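Local atomic coordinates of hypothetical protein (Clostridium sporogenes ATCC 15579, PDB entry 4QRK), a protein that is of unknown function but adopts a right-handed beta-helix fold, belongs to the DUF2154 family and may take part in cell adhesion. Residues Ile51-Glu56 with Asn87-Glu92; Lys164-Lys169 with Asn202-Asn207; Lys15-Asn20 with Glu43-Gly48; Ile105-Gly110 with Lys124-Gly129. All coordinates share one frame; numbering follows the deposited sequence. Where two conformers were deposited one is given.

How the contacts relate
From the N terminus, contact 3 closes first, bringing 15-20 back to 43-48 after the chain has passed through strands 24-32 and 35-42. Strand 46-52 then carries the chain into contact 1, where 51-56 meets 87-92, so these two contacts lie at the two ends of one strand and join three antiparallel neighbours, 11-17, 46-52 and 91-98. Contact 4 (105-110 with 124-129) and contact 2 (164-169 with 202-207) follow in the other large sheet, pairing parallel strands; strand 147-153 separates their strand pairs there. All four loops close in series, with none nested or crossed. Contacts 1 and 2 lie on opposite sides of the chain's centre.

Contact 1. Residues Ile51-Glu56 with Asn87-Glu92; sequences IYSENE and NNKRNE
Ser53 and Arg90 exchange two bonds where the antiparallel pairing of strands 46-52 and 91-98 gives way to loop. Ser53 N donates to Arg90 O at 2.9 Å, and Arg90 N replies not to a carbonyl but to Ser53 OG, also at 2.9 Å and nearly straight (164°). The hydroxyl reaches this place because chi1 of 58° sets OG between the backbone N and the carbonyl carbon; it passes its own proton to Glu54 OE2 at 2.8 Å, on the anti lone pair of that carboxylate. Farther along, Ile51 and Glu92 form a hydrogen-bonded pair, with Ile51 N to Glu92 O and Glu92 N to Ile51 O both 2.8 Å. The branch methyl CG2 of Ile51 sits over the centre of the Arg90 guanidinium, 3.8 Å above its plane. Beyond the serine, the Lys89 and Glu54 side chains cross at about a right angle, Lys89 CE lying 3.5 Å from CD of Glu54, while Lys89 NZ turns to Ser85 O. On the face away from Ile51 and Glu92, Asn91 OD1 rests against Tyr52 CB at 3.5 Å; Asn91 ND2 is held by Val33 O and Tyr52 OH by Glu13. Ser53 thus acts as a relay, its side chain standing in for a strand carbonyl, and the negative charge of Glu54 would probably strengthen OG as the acceptor for Arg90 N.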
# COMPACT_ATOMS: atom_id res chain seq x y z
N ILE A 51 -4.53 -6.62 15.94
CA ILE A 51 -3.90 -7.02 17.20
C ILE A 51 -3.17 -5.84 17.78
O ILE A 51 -2.36 -5.19 17.10
CB ILE A 51 -2.96 -8.16 17.00
CG1 ILE A 51 -3.73 -9.35 16.42
CG2 ILE A 51 -2.31 -8.58 18.31
CD1 ILE A 51 -2.77 -10.46 15.93
N TYR A 52 -3.49 -5.50 19.02
CA TYR A 52 -2.91 -4.29 19.61
C TYR A 52 -2.73 -4.47 21.12
O TYR A 52 -3.62 -4.96 21.79
CB TYR A 52 -3.75 -3.01 19.25
CG TYR A 52 -5.20 -3.03 19.65
CD1 TYR A 52 -6.17 -3.58 18.83
CD2 TYR A 52 -5.61 -2.47 20.85
CE1 TYR A 52 -7.51 -3.62 19.22
CE2 TYR A 52 -6.94 -2.48 21.23
CZ TYR A 52 -7.88 -3.07 20.41
OH TYR A 52 -9.19 -3.08 20.80
N SER A 53 -1.55 -4.11 21.64
CA SER A 53 -1.25 -4.34 23.04
C SER A 53 -1.57 -3.15 23.93
O SER A 53 -1.61 -3.28 25.15
CB SER A 53 0.22 -4.69 23.18
OG SER A 53 1.00 -3.67 22.67
N GLU A 54 -1.80 -1.99 23.33
CA GLU A 54 -2.07 -0.78 24.07
C GLU A 54 -3.48 -0.36 23.70
O GLU A 54 -3.79 -0.21 22.52
CB GLU A 54 -1.08 0.34 23.68
CG GLU A 54 0.35 -0.10 23.64
CD GLU A 54 0.78 -0.78 24.92
OE1 GLU A 54 0.64 -0.19 26.00
OE2 GLU A 54 1.24 -1.94 24.84
N ASN A 55 -4.32 -0.16 24.71
CA ASN A 55 -5.72 0.19 24.47
C ASN A 55 -5.86 1.45 23.67
O ASN A 55 -6.79 1.60 22.90
CB ASN A 55 -6.52 0.26 25.79
CG ASN A 55 -6.71 -1.09 26.40
OD1 ASN A 55 -6.70 -2.11 25.70
ND2 ASN A 55 -6.86 -1.13 27.71
N GLU A 56 -4.92 2.36 23.83
CA GLU A 56 -4.93 3.61 23.07
C GLU A 56 -4.75 3.40 21.56
O GLU A 56 -4.96 4.32 20.78
CB GLU A 56 -3.82 4.53 23.57
CG GLU A 56 -3.64 4.53 25.09
CD GLU A 56 -2.57 3.54 25.55
OE1 GLU A 56 -1.40 3.74 25.16
OE2 GLU A 56 -2.91 2.58 26.27
N ASN A 87 9.62 -2.07 22.62
CA ASN A 87 9.86 -3.45 23.02
C ASN A 87 8.68 -4.04 23.78
O ASN A 87 8.13 -3.41 24.70
CB ASN A 87 11.11 -3.56 23.88
CG ASN A 87 12.31 -3.03 23.16
OD1 ASN A 87 12.44 -1.82 23.02
ND2 ASN A 87 13.14 -3.92 22.63
N ASN A 88 8.30 -5.23 23.35
CA ASN A 88 7.23 -5.98 23.99
C ASN A 88 5.85 -5.36 23.76
O ASN A 88 4.90 -5.70 24.46
CB ASN A 88 7.50 -6.13 25.48
CG ASN A 88 8.84 -6.78 25.77
OD1 ASN A 88 9.19 -7.80 25.17
ND2 ASN A 88 9.62 -6.17 26.66
N LYS A 89 5.73 -4.46 22.78
CA LYS A 89 4.42 -3.98 22.39
C LYS A 89 4.12 -4.58 21.03
O LYS A 89 5.00 -5.09 20.36
CB LYS A 89 4.37 -2.45 22.34
CG LYS A 89 4.64 -1.79 23.69
CD LYS A 89 4.20 -0.36 23.66
CE LYS A 89 4.14 0.28 25.03
NZ LYS A 89 5.44 0.31 25.70
N ARG A 90 2.85 -4.56 20.64
CA ARG A 90 2.40 -5.15 19.38
C ARG A 90 1.30 -4.32 18.79
O ARG A 90 0.36 -3.93 19.49
CB ARG A 90 1.82 -6.54 19.62
CG ARG A 90 2.66 -7.63 19.11
CD ARG A 90 1.93 -8.94 19.19
NE ARG A 90 1.61 -9.44 17.87
CZ ARG A 90 0.92 -10.56 17.65
NH1 ARG A 90 0.48 -11.29 18.67
NH2 ARG A 90 0.69 -10.95 16.41
N ASN A 91 1.42 -4.06 17.50
CA ASN A 91 0.35 -3.43 16.74
C ASN A 91 0.39 -3.95 15.32
O ASN A 91 1.27 -3.61 14.52
CB ASN A 91 0.49 -1.91 16.71
CG ASN A 91 -0.77 -1.24 16.22
OD1 ASN A 91 -1.83 -1.41 16.81
ND2 ASN A 91 -0.67 -0.47 15.14
N GLU A 92 -0.59 -4.77 15.00
CA GLU A 92 -0.62 -5.46 13.72
C GLU A 92 -2.02 -5.42 13.10
O GLU A 92 -3.02 -5.71 13.77
CB GLU A 92 -0.12 -6.91 13.89
CG GLU A 92 0.06 -7.71 12.59
CD GLU A 92 0.44 -9.18 12.86
OE1 GLU A 92 1.64 -9.46 13.05
OE2 GLU A 92 -0.46 -10.06 12.92

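Contact 2. Residues Lys164-Lys169 with Asn202-Asn207; sequences KSIGVK and NSIEVN
Lys169 O is approached by two polar groups: Val206 N donates to it at 2.8 Å, and a water lies 3.2 Å from it. The same water is 3.0 Å from Glu205 OE1; it has more oxygens to serve than hydrogens to offer, so not every link need be made at once. The Glu205 chain bends at chi2 (-78°) and runs beside that of Lys169, pointing the same way, with OE1 3.8 Å from Lys169 CB; the ammonium group stays apart from the carboxylate, whose other oxygen, OE2, is bound by the hydroxyl of Tyr197. Two more backbone bonds, Ile204 N to Gly167 O and Lys169 N to Ile204 O, continue the parallel pairing of strands 167-174 and 203-210. In this right-handed beta-helix the later strand, 203-210, slots between 147-153 and 167-174, so order across the sheet departs from order in the sequence. Val168 and Ile204 share the inward face; Val168 packs on Leu162 of the other large sheet, and Ile204 reaches Val147 and Val149 of the neighbouring strand 147-153. Before the strand begins, Ile166 closes this apolar patch: its CD1 comes within 3.7 Å of Ile204 CG1, the two side chains crossing at about a right angle. Ser200 OG bonds both Gly167 N and Asn202 O, bridging the two segments where strand pairing starts.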
# COMPACT_ATOMS: atom_id res chain seq x y z
N LYS A 164 5.08 -8.12 -15.96
CA LYS A 164 5.80 -8.17 -17.24
C LYS A 164 4.84 -7.91 -18.39
O LYS A 164 5.21 -7.31 -19.38
CB LYS A 164 6.45 -9.54 -17.41
CG LYS A 164 7.61 -9.79 -16.44
CD LYS A 164 8.15 -11.20 -16.54
CE LYS A 164 9.49 -11.33 -15.84
NZ LYS A 164 9.72 -12.72 -15.36
N SER A 165 3.58 -8.30 -18.21
CA SER A 165 2.58 -8.33 -19.28
C SER A 165 1.98 -6.99 -19.68
O SER A 165 1.45 -6.86 -20.76
CB SER A 165 1.42 -9.22 -18.86
OG SER A 165 0.88 -8.79 -17.62
N ILE A 166 2.01 -6.00 -18.80
CA ILE A 166 1.53 -4.68 -19.14
C ILE A 166 2.64 -3.67 -18.96
O ILE A 166 3.62 -3.89 -18.25
CB ILE A 166 0.25 -4.31 -18.37
CG1 ILE A 166 0.53 -3.98 -16.93
CG2 ILE A 166 -0.75 -5.47 -18.44
CD1 ILE A 166 -0.65 -3.33 -16.27
N GLY A 167 2.49 -2.54 -19.64
CA GLY A 167 3.51 -1.51 -19.61
C GLY A 167 3.64 -0.86 -18.26
O GLY A 167 2.66 -0.55 -17.58
N VAL A 168 4.88 -0.65 -17.86
CA VAL A 168 5.24 0.01 -16.63
C VAL A 168 6.30 1.09 -16.87
O VAL A 168 7.29 0.89 -17.60
CB VAL A 168 5.79 -1.04 -15.61
CG1 VAL A 168 6.20 -0.40 -14.35
CG2 VAL A 168 4.75 -2.08 -15.32
N LYS A 169 6.06 2.26 -16.29
CA LYS A 169 7.06 3.32 -16.24
C LYS A 169 7.18 3.79 -14.82
O LYS A 169 6.18 4.09 -14.19
CB LYS A 169 6.64 4.47 -17.16
CG LYS A 169 7.61 5.64 -17.23
CD LYS A 169 7.12 6.58 -18.33
CE LYS A 169 7.99 7.78 -18.57
NZ LYS A 169 7.60 8.43 -19.87
N ASN A 202 -3.09 -0.77 -21.53
CA ASN A 202 -3.04 -0.40 -20.11
C ASN A 202 -1.62 -0.26 -19.56
O ASN A 202 -0.70 -0.98 -19.97
CB ASN A 202 -3.73 -1.46 -19.27
CG ASN A 202 -5.17 -1.70 -19.70
OD1 ASN A 202 -5.61 -2.85 -19.85
ND2 ASN A 202 -5.90 -0.61 -19.90
N SER A 203 -1.44 0.65 -18.62
CA SER A 203 -0.12 0.84 -18.04
C SER A 203 -0.16 1.20 -16.55
O SER A 203 -1.17 1.68 -16.06
CB SER A 203 0.62 1.94 -18.82
OG SER A 203 0.11 3.19 -18.44
N ILE A 204 0.95 0.92 -15.86
CA ILE A 204 1.16 1.40 -14.49
C ILE A 204 2.21 2.50 -14.51
O ILE A 204 3.33 2.31 -15.00
CB ILE A 204 1.65 0.29 -13.52
CG1 ILE A 204 0.92 -1.01 -13.81
CG2 ILE A 204 1.45 0.77 -12.07
CD1 ILE A 204 1.16 -2.18 -12.80
N GLU A 205 1.81 3.67 -14.01
CA GLU A 205 2.72 4.81 -13.90
C GLU A 205 3.09 4.84 -12.43
O GLU A 205 2.22 4.93 -11.58
CB GLU A 205 2.03 6.13 -14.27
CG GLU A 205 1.57 6.24 -15.76
CD GLU A 205 2.68 6.55 -16.74
OE1 GLU A 205 3.81 6.90 -16.30
OE2 GLU A 205 2.42 6.46 -17.96
N VAL A 206 4.38 4.74 -12.14
CA VAL A 206 4.82 4.65 -10.75
C VAL A 206 5.79 5.77 -10.44
O VAL A 206 6.78 5.96 -11.14
CB VAL A 206 5.50 3.27 -10.48
CG1 VAL A 206 5.83 3.13 -9.04
CG2 VAL A 206 4.59 2.13 -10.89
N ASN A 207 5.48 6.55 -9.42
CA ASN A 207 6.42 7.50 -8.86
C ASN A 207 6.87 7.02 -7.47
O ASN A 207 6.03 6.74 -6.63
CB ASN A 207 5.77 8.88 -8.82
CG ASN A 207 5.58 9.46 -10.21
OD1 ASN A 207 4.57 9.21 -10.87
ND2 ASN A 207 6.56 10.21 -10.66
O HOH W 1 5.84 7.30 -14.13

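Contact 3. Residues Lys15-Asn20 with Glu43-Gly48; sequences KIVEPN and EKLMKG
The carboxylate of Glu18, the flat group of this contact, is approached by Lys44 from one side: CD, CE and NZ of the lysine all stand out of the carboxylate plane in the same direction. Glu18 OE1 lies against the Lys44 methylenes, nearest CD, at 3.0 Å, and makes a weak salt bridge to Lys44 NZ at 3.4 Å; the two chains run side by side, each bent at chi2. The puckered, apolar Pro19 ring offers its CB to Leu45 CD1 at 3.8 Å. The other leucine methyl, Leu45 CD2, lies 3.9 Å from Val17 CG1. These contacts surround a classic beta bulge, in which Leu45 and Met46 both face Val17. Val17 O takes a bond from Leu45 N at 2.9 Å and a weak one from Met46 N at 3.4 Å, while Val17 N donates to Met46 O. Past the bulge regular antiparallel pairing resumes, Lys15 and Gly48 exchanging two backbone bonds. Met46 is selenomethionine; its CE lies over Gly48, and the side chain touches Leu72 and Ile74 of the other sheet. Tyr63 receives Val17 and Leu45. On the reverse face Ile16 CG1 packs on Lys47 CG at 3.9 Å, and Lys47 NZ pairs with Glu42. The edge strand 11-17 is therefore joined to 46-52 mainly by backbone bonds and inward apolar packing; the Glu18-Lys44 ion pair is long and involves an exposed glutamate, whereas Val17 O holds one good and one weak N-H at the bulge.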
# COMPACT_ATOMS: atom_id res chain seq x y z
N LYS A 15 -12.86 -7.31 12.04
CA LYS A 15 -13.81 -6.33 11.50
C LYS A 15 -14.10 -6.78 10.10
O LYS A 15 -13.19 -7.14 9.37
CB LYS A 15 -13.20 -4.95 11.52
CG LYS A 15 -12.85 -4.50 12.96
CD LYS A 15 -12.52 -3.01 13.04
CE LYS A 15 -12.05 -2.59 14.45
NZ LYS A 15 -13.17 -2.67 15.41
N ILE A 16 -15.37 -6.78 9.74
CA ILE A 16 -15.80 -7.19 8.42
C ILE A 16 -16.72 -6.11 7.89
O ILE A 16 -17.63 -5.66 8.58
CB ILE A 16 -16.58 -8.48 8.51
CG1 ILE A 16 -15.66 -9.63 8.88
CG2 ILE A 16 -17.29 -8.78 7.19
CD1 ILE A 16 -16.38 -10.84 9.36
N VAL A 17 -16.48 -5.69 6.66
CA VAL A 17 -17.25 -4.63 6.04
C VAL A 17 -17.96 -5.17 4.79
O VAL A 17 -17.31 -5.73 3.91
CB VAL A 17 -16.35 -3.45 5.67
CG1 VAL A 17 -17.15 -2.38 4.94
CG2 VAL A 17 -15.68 -2.91 6.94
N GLU A 18 -19.29 -5.02 4.72
CA GLU A 18 -20.05 -5.42 3.51
C GLU A 18 -20.19 -4.23 2.58
O GLU A 18 -20.21 -3.09 3.03
CB GLU A 18 -21.47 -5.89 3.87
CG GLU A 18 -21.54 -6.84 5.03
CD GLU A 18 -22.13 -8.17 4.65
OE1 GLU A 18 -21.93 -8.60 3.49
OE2 GLU A 18 -22.80 -8.78 5.50
N PRO A 19 -20.31 -4.46 1.27
CA PRO A 19 -20.27 -3.25 0.41
C PRO A 19 -21.46 -2.30 0.59
O PRO A 19 -21.27 -1.09 0.49
CB PRO A 19 -20.24 -3.81 -1.01
CG PRO A 19 -20.63 -5.28 -0.90
CD PRO A 19 -20.27 -5.72 0.50
N ASN A 20 -22.64 -2.84 0.89
CA ASN A 20 -23.84 -2.02 1.09
C ASN A 20 -24.05 -0.98 -0.04
O ASN A 20 -24.22 0.21 0.21
CB ASN A 20 -23.76 -1.33 2.45
CG ASN A 20 -25.10 -0.67 2.86
OD1 ASN A 20 -26.19 -1.17 2.54
ND2 ASN A 20 -25.00 0.45 3.58
N GLU A 43 -14.38 -12.15 0.29
CA GLU A 43 -15.64 -12.09 -0.46
C GLU A 43 -16.44 -10.80 -0.28
O GLU A 43 -17.05 -10.27 -1.23
CB GLU A 43 -16.53 -13.28 -0.06
CG GLU A 43 -16.04 -14.61 -0.62
CD GLU A 43 -16.53 -14.87 -2.05
OE1 GLU A 43 -15.85 -14.43 -3.01
OE2 GLU A 43 -17.59 -15.53 -2.20
N LYS A 44 -16.47 -10.31 0.94
CA LYS A 44 -17.14 -9.04 1.24
C LYS A 44 -16.19 -7.91 0.82
O LYS A 44 -15.28 -8.13 0.05
CB LYS A 44 -17.52 -8.96 2.73
CG LYS A 44 -18.40 -10.14 3.29
CD LYS A 44 -19.67 -10.37 2.47
CE LYS A 44 -20.50 -11.56 3.01
NZ LYS A 44 -20.62 -11.51 4.51
N LEU A 45 -16.40 -6.69 1.31
CA LEU A 45 -15.56 -5.57 0.88
C LEU A 45 -14.14 -5.67 1.45
O LEU A 45 -13.14 -5.54 0.73
CB LEU A 45 -16.21 -4.25 1.28
CG LEU A 45 -15.71 -3.03 0.51
CD1 LEU A 45 -16.52 -2.87 -0.75
CD2 LEU A 45 -15.80 -1.77 1.35
N MSE A 46 -14.08 -5.93 2.76
CA MSE A 46 -12.85 -6.00 3.51
C MSE A 46 -13.09 -6.84 4.76
O MSE A 46 -14.18 -6.79 5.34
CB MSE A 46 -12.44 -4.58 3.93
CG MSE A 46 -11.19 -4.49 4.78
SE MSE A 46 -11.51 -4.28 6.71
CE MSE A 46 -9.73 -4.50 7.32
N LYS A 47 -12.06 -7.59 5.18
CA LYS A 47 -12.05 -8.28 6.44
C LYS A 47 -10.70 -7.99 7.03
O LYS A 47 -9.67 -8.03 6.34
CB LYS A 47 -12.25 -9.78 6.26
CG LYS A 47 -12.09 -10.57 7.56
CD LYS A 47 -12.21 -12.07 7.39
CE LYS A 47 -10.99 -12.70 6.72
NZ LYS A 47 -11.27 -13.14 5.28
N GLY A 48 -10.67 -7.71 8.32
CA GLY A 48 -9.40 -7.46 8.96
C GLY A 48 -9.32 -8.07 10.33
O GLY A 48 -10.33 -8.16 11.05

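Contact 4. Residues Ile105-Gly110 with Lys124-Gly129; sequences IKLSLG and KELNVG
Leu107 and Val128 stand side by side on the inward wall of a right-handed beta-helix, CD1 of the leucine 3.8 Å from CG2 of the valine. Strands 103-110 and 123-130 are parallel neighbours here, their axes 5° apart, and between them the chain crosses to the other sheet as strand 113-117 and returns, one coil of the helix. The inward face is the tighter one: Leu126 turns CD1 over Ile105, 3.7 Å from its CB, and the Leu109 and Val128 side chains cross obliquely, CD1 to CG1 4.2 Å. Phe114 of the opposite sheet lies on Leu107, Leu109 and Val128, and Leu118 on Ile105 and Leu126. In Leu126, chi1 of 176° sets CG anti to the backbone N and chi2 of 67° then places CD1 by Ile105. Backbone bonds run unbroken beneath, from Ile105 N to Glu125 O at one end to Leu109 N to Gly129 O at the other; the shortest, Leu107 N to Asn127 O, measures 2.7 Å. The outward face is far looser. Lys106 extends past Asn127, its CG no nearer than 4.3 Å to the asparagine CB, and Ser108 sits opposite Gly129, which has no side chain to meet it. Polar links take over: Asn127 OD1 is bonded by Asn150 ND2 on the next coil, continuing a row of outward asparagines, and Asn127 ND2 donates to Glu125 OE2 at 3.0 Å, meeting it from above the carboxylate plane. A water bridges the strands on the outer side, donating to Ile105 O and accepting from Asn127 ND2, each at 2.8 Å.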
# COMPACT_ATOMS: atom_id res chain seq x y z
N ILE A 105 -6.41 3.04 -2.91
CA ILE A 105 -5.86 2.84 -1.56
C ILE A 105 -4.94 3.99 -1.24
O ILE A 105 -4.08 4.32 -2.03
CB ILE A 105 -5.07 1.50 -1.42
CG1 ILE A 105 -5.98 0.31 -1.72
CG2 ILE A 105 -4.54 1.32 0.00
CD1 ILE A 105 -5.24 -1.01 -1.85
N LYS A 106 -5.16 4.61 -0.09
CA LYS A 106 -4.29 5.63 0.40
C LYS A 106 -3.81 5.22 1.78
O LYS A 106 -4.60 4.83 2.64
CB LYS A 106 -5.00 6.98 0.45
CG LYS A 106 -4.11 8.06 1.00
CD LYS A 106 -4.82 9.39 1.23
CE LYS A 106 -3.77 10.49 1.50
NZ LYS A 106 -2.73 10.06 2.50
N LEU A 107 -2.49 5.26 1.96
CA LEU A 107 -1.85 4.86 3.20
C LEU A 107 -0.89 5.92 3.74
O LEU A 107 0.01 6.35 3.04
CB LEU A 107 -1.04 3.59 2.97
CG LEU A 107 -1.74 2.53 2.13
CD1 LEU A 107 -0.85 1.38 1.88
CD2 LEU A 107 -2.91 2.05 2.90
N SER A 108 -1.09 6.29 4.99
CA SER A 108 -0.13 7.09 5.72
C SER A 108 0.37 6.25 6.88
O SER A 108 -0.39 5.97 7.82
CB SER A 108 -0.80 8.36 6.23
OG SER A 108 0.13 9.16 6.91
N LEU A 109 1.63 5.86 6.79
CA LEU A 109 2.28 4.98 7.75
C LEU A 109 3.43 5.70 8.45
O LEU A 109 4.36 6.16 7.79
CB LEU A 109 2.82 3.78 6.96
CG LEU A 109 1.87 3.26 5.87
CD1 LEU A 109 2.57 2.20 5.04
CD2 LEU A 109 0.61 2.72 6.48
N GLY A 110 3.38 5.81 9.76
CA GLY A 110 4.40 6.55 10.51
C GLY A 110 5.70 5.78 10.57
O GLY A 110 6.70 6.15 9.97
N LYS A 124 -6.92 0.72 -8.92
CA LYS A 124 -6.88 1.92 -9.77
C LYS A 124 -5.78 2.87 -9.31
O LYS A 124 -5.09 3.48 -10.11
CB LYS A 124 -8.21 2.69 -9.74
CG LYS A 124 -9.45 1.86 -10.02
CD LYS A 124 -9.49 1.27 -11.42
CE LYS A 124 -10.25 -0.06 -11.40
NZ LYS A 124 -10.73 -0.52 -12.73
N GLU A 125 -5.65 3.06 -8.02
CA GLU A 125 -4.67 4.02 -7.56
C GLU A 125 -4.19 3.62 -6.21
O GLU A 125 -4.95 3.07 -5.41
CB GLU A 125 -5.25 5.45 -7.55
CG GLU A 125 -4.23 6.49 -7.11
CD GLU A 125 -4.63 7.91 -7.48
OE1 GLU A 125 -5.70 8.08 -8.11
OE2 GLU A 125 -3.87 8.86 -7.14
N LEU A 126 -2.90 3.86 -5.97
CA LEU A 126 -2.27 3.60 -4.69
C LEU A 126 -1.38 4.77 -4.36
O LEU A 126 -0.59 5.19 -5.19
CB LEU A 126 -1.40 2.37 -4.77
CG LEU A 126 -0.61 2.02 -3.51
CD1 LEU A 126 -1.52 1.61 -2.36
CD2 LEU A 126 0.40 0.91 -3.81
N ASN A 127 -1.59 5.33 -3.17
CA ASN A 127 -0.75 6.36 -2.61
C ASN A 127 -0.26 5.92 -1.26
O ASN A 127 -1.06 5.62 -0.36
CB ASN A 127 -1.53 7.68 -2.46
CG ASN A 127 -1.74 8.35 -3.79
OD1 ASN A 127 -0.84 9.00 -4.31
ND2 ASN A 127 -2.91 8.14 -4.37
N VAL A 128 1.06 5.88 -1.09
CA VAL A 128 1.66 5.44 0.17
C VAL A 128 2.62 6.49 0.66
O VAL A 128 3.50 6.89 -0.09
CB VAL A 128 2.49 4.15 -0.05
CG1 VAL A 128 3.20 3.73 1.20
CG2 VAL A 128 1.59 3.02 -0.49
N GLY A 129 2.45 6.94 1.90
CA GLY A 129 3.53 7.65 2.59
C GLY A 129 4.06 6.85 3.77
O GLY A 129 3.28 6.32 4.56
O HOH W 2 -5.00 6.32 -3.73